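Local atomic coordinates of SG7.AF (PDB entry 6XL7), a protein that inhibits the alternative pathway of host complement as a mosquito salivary protein, blocking the activated C3 convertase C3bBb while sparing the classical pathway. Residues V52-C58 with C113-L118. Residue numbers count along the deposited sequence, not the author numbering.
With SO4 (sulfate ion), chain E.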
ATOM      1  N   VAL A  52     -21.537  -9.704   0.479  1.00 12.19           N
ATOM      2  CA  VAL A  52     -20.983  -8.572   1.216  1.00 12.02           C
ATOM      3  C   VAL A  52     -20.680  -7.436   0.247  1.00 13.83           C
ATOM      4  O   VAL A  52     -20.208  -7.659  -0.878  1.00 13.31           O
ATOM      5  CB  VAL A  52     -19.719  -9.003   1.981  1.00 11.47           C
ATOM      6  CG1 VAL A  52     -19.015  -7.788   2.564  1.00 13.57           C
ATOM      7  CG2 VAL A  52     -20.071  -9.976   3.095  1.00 13.12           C
ATOM      8  N   LYS A  53     -20.962  -6.205   0.677  1.00 13.05           N
ATOM      9  CA  LYS A  53     -20.633  -5.009  -0.093  1.00 12.73           C
ATOM     10  C   LYS A  53     -19.412  -4.328   0.518  1.00 14.45           C
ATOM     11  O   LYS A  53     -19.353  -4.121   1.737  1.00 14.24           O
ATOM     12  CB  LYS A  53     -21.809  -4.032  -0.123  1.00 15.04           C
ATOM     13  CG  LYS A  53     -21.571  -2.807  -1.008  1.00 21.65           C
ATOM     14  CD  LYS A  53     -22.760  -1.854  -0.982  1.00 29.71           C
ATOM     15  CE  LYS A  53     -22.460  -0.596  -1.776  1.00 36.80           C
ATOM     16  NZ  LYS A  53     -22.069  -0.917  -3.177  1.00 44.21           N
ATOM     17  N   LEU A  54     -18.431  -4.005  -0.320  1.00 12.89           N
ATOM     18  CA  LEU A  54     -17.265  -3.248   0.122  1.00 12.11           C
ATOM     19  C   LEU A  54     -17.541  -1.753   0.023  1.00 12.64           C
ATOM     20  O   LEU A  54     -18.264  -1.292  -0.863  1.00 14.21           O
ATOM     21  CB  LEU A  54     -16.035  -3.580  -0.732  1.00 12.59           C
ATOM     22  CG  LEU A  54     -15.617  -5.054  -0.781  1.00 12.61           C
ATOM     23  CD1 LEU A  54     -14.271  -5.190  -1.498  1.00 13.29           C
ATOM     24  CD2 LEU A  54     -15.547  -5.667   0.611  1.00 16.69           C
ATOM     25  N   SER A  55     -16.928  -0.997   0.929  1.00 13.18           N
ATOM     26  CA  SER A  55     -17.040   0.458   0.928  1.00 15.14           C
ATOM     27  C   SER A  55     -16.088   1.064  -0.100  1.00 14.59           C
ATOM     28  O   SER A  55     -14.862   0.992   0.056  1.00 12.73           O
ATOM     29  CB  SER A  55     -16.709   0.992   2.318  1.00 14.28           C
ATOM     30  OG  SER A  55     -16.507   2.399   2.285  1.00 15.79           O
ATOM     31  N   LYS A  56     -16.654   1.714  -1.118  1.00 14.14           N
ATOM     32  CA  LYS A  56     -15.826   2.368  -2.129  1.00 17.22           C
ATOM     33  C   LYS A  56     -15.023   3.519  -1.536  1.00 15.38           C
ATOM     34  O   LYS A  56     -13.866   3.728  -1.916  1.00 16.01           O
ATOM     35  CB  LYS A  56     -16.687   2.834  -3.304  1.00 22.50           C
ATOM     36  CG  LYS A  56     -17.177   1.680  -4.174  1.00 29.54           C
ATOM     37  CD  LYS A  56     -17.833   2.174  -5.453  1.00 36.74           C
ATOM     38  CE  LYS A  56     -18.437   1.020  -6.234  1.00 39.66           C
ATOM     39  NZ  LYS A  56     -19.422   0.269  -5.408  1.00 41.02           N
ATOM     40  N   THR A  57     -15.602   4.263  -0.595  1.00 17.11           N
ATOM     41  CA  THR A  57     -14.848   5.354   0.019  1.00 16.99           C
ATOM     42  C   THR A  57     -13.670   4.819   0.816  1.00 15.00           C
ATOM     43  O   THR A  57     -12.587   5.411   0.803  1.00 16.25           O
ATOM     44  CB  THR A  57     -15.744   6.245   0.881  1.00 23.79           C
ATOM     45  OG1 THR A  57     -16.350   5.477   1.928  1.00 27.42           O
ATOM     46  CG2 THR A  57     -16.835   6.879   0.039  1.00 23.90           C
ATOM     47  N   CYS A  58     -13.846   3.681   1.492  1.00 13.55           N
ATOM     48  CA  CYS A  58     -12.739   3.067   2.217  1.00 14.55           C
ATOM     49  C   CYS A  58     -11.620   2.672   1.264  1.00 12.24           C
ATOM     50  O   CYS A  58     -10.437   2.939   1.522  1.00 13.34           O
ATOM     51  CB  CYS A  58     -13.261   1.841   2.957  1.00 12.00           C
ATOM     52  SG  CYS A  58     -12.043   0.987   3.989  1.00 16.38           S
ATOM     53  N   CYS A 113     -12.936  -0.057   7.924  1.00 18.04           N
ATOM     54  CA  CYS A 113     -13.943   0.556   7.062  1.00 19.21           C
ATOM     55  C   CYS A 113     -14.319  -0.287   5.854  1.00 12.69           C
ATOM     56  O   CYS A 113     -15.141   0.158   5.045  1.00 15.01           O
ATOM     57  CB  CYS A 113     -13.511   1.966   6.604  1.00 20.03           C
ATOM     58  SG  CYS A 113     -11.924   2.171   5.667  1.00 19.54           S
ATOM     59  N   LEU A 114     -13.767  -1.494   5.723  1.00 13.30           N
ATOM     60  CA  LEU A 114     -13.825  -2.212   4.451  1.00 12.23           C
ATOM     61  C   LEU A 114     -15.252  -2.566   4.039  1.00 12.59           C
ATOM     62  O   LEU A 114     -15.600  -2.452   2.858  1.00 13.61           O
ATOM     63  CB  LEU A 114     -12.970  -3.475   4.519  1.00 16.42           C
ATOM     64  CG  LEU A 114     -11.703  -3.529   3.673  1.00 26.91           C
ATOM     65  CD1 LEU A 114     -11.114  -4.926   3.766  1.00 22.40           C
ATOM     66  CD2 LEU A 114     -11.980  -3.141   2.229  1.00 20.95           C
ATOM     67  N   THR A 115     -16.087  -3.009   4.976  1.00 12.24           N
ATOM     68  CA  THR A 115     -17.433  -3.455   4.623  1.00 12.20           C
ATOM     69  C   THR A 115     -18.481  -2.400   4.966  1.00 15.43           C
ATOM     70  O   THR A 115     -18.298  -1.557   5.851  1.00 16.06           O
ATOM     71  CB  THR A 115     -17.786  -4.788   5.300  1.00 13.20           C
ATOM     72  OG1 THR A 115     -17.822  -4.616   6.721  1.00 14.73           O
ATOM     73  CG2 THR A 115     -16.769  -5.851   4.944  1.00 13.69           C
ATOM     74  N   THR A 116     -19.605  -2.476   4.258  1.00 13.59           N
ATOM     75  CA  THR A 116     -20.717  -1.554   4.455  1.00 13.65           C
ATOM     76  C   THR A 116     -22.029  -2.322   4.298  1.00 16.12           C
ATOM     77  O   THR A 116     -22.032  -3.536   4.096  1.00 16.69           O
ATOM     78  CB  THR A 116     -20.582  -0.348   3.517  1.00 15.27           C
ATOM     79  OG1 THR A 116     -21.535   0.649   3.884  1.00 19.83           O
ATOM     80  CG2 THR A 116     -20.783  -0.746   2.060  1.00 17.97           C
ATOM     81  N   ARG A 117     -23.158  -1.624   4.409  1.00 14.81           N
ATOM     82  CA  ARG A 117     -24.453  -2.271   4.266  1.00 15.19           C
ATOM     83  C   ARG A 117     -24.829  -2.415   2.800  1.00 16.65           C
ATOM     84  O   ARG A 117     -24.351  -1.686   1.932  1.00 18.13           O
ATOM     85  CB  ARG A 117     -25.572  -1.411   4.846  1.00 20.34           C
ATOM     86  CG  ARG A 117     -25.419  -0.938   6.238  1.00 26.70           C
ATOM     87  CD  ARG A 117     -26.598  -0.039   6.539  1.00 27.27           C
ATOM     88  NE  ARG A 117     -26.657   0.328   7.940  1.00 32.21           N
ATOM     89  CZ  ARG A 117     -27.649   1.027   8.472  1.00 26.89           C
ATOM     90  NH1 ARG A 117     -28.668   1.406   7.711  1.00 22.92           N
ATOM     91  NH2 ARG A 117     -27.638   1.321   9.764  1.00 38.02           N
ATOM     92  N   LEU A 118     -25.755  -3.329   2.543  1.00 18.19           N
ATOM     93  CA  LEU A 118     -26.409  -3.359   1.244  1.00 22.30           C
ATOM     94  C   LEU A 118     -27.339  -2.164   1.087  1.00 31.47           C
ATOM     95  O   LEU A 118     -27.841  -1.602   2.067  1.00 33.74           O
ATOM     96  CB  LEU A 118     -27.232  -4.637   1.098  1.00 24.80           C
ATOM     97  CG  LEU A 118     -26.412  -5.924   1.053  1.00 24.48           C
ATOM     98  CD1 LEU A 118     -27.274  -7.100   0.624  1.00 30.58           C
ATOM     99  CD2 LEU A 118     -25.221  -5.760   0.116  1.00 30.86           C
TER
HETATM  100  S   SO4 E 204     -19.530   3.780   0.750  1.00 34.32           S
HETATM  101  O1  SO4 E 204     -20.485   4.878   0.887  1.00 48.33           O
HETATM  102  O2  SO4 E 204     -18.979   3.460   2.066  1.00 28.70           O
HETATM  103  O3  SO4 E 204     -20.215   2.610   0.216  1.00 38.45           O
HETATM  104  O4  SO4 E 204     -18.470   4.184  -0.171  1.00 26.70           O
HETATM  105  O   HOH W   1     -22.301  -6.031   3.246  1.00 14.23           O
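A short antiparallel pairing can fasten a chain terminus to a helical fold, and residues 52-58 and 113-118 illustrate it. Leu54 and Thr115 form a non-hydrogen-bonded pair, their CA atoms 4.5 Å apart, flanked by two backbone bonds: Ser55 N to Leu114 O (2.8 Å) and Thr116 N to Lys53 O (3.0 Å). Beyond the second bond the strands are bridged by water, which accepts from Lys53 N (2.9 Å) and donates to Thr116 O (2.6 Å). The side chains of Lys53 and Thr116 touch, CG to CG2 at 3.8 Å, and Lys53 CB also meets Leu118 CD2 at 3.8 Å. Leu54 turns away, packing on Tyr48 and on His4 and Glu7 of helix 2-13. At the other end Ser55 N-caps helix 56-77, its OG accepting from Cys58 N (3.1 Å); the same OG donates to sulfate O2 (2.7 Å), and Thr57 N donates to O4 (2.9 Å) of this ion, probably from the crystallisation liquor. In the helix's first turn, Cys58 SG joins Cys113 SG (2.1 Å). The disulfide thus ties that turn covalently to Cys113, and the neighbouring backbone pairing holds the exposed tail beyond.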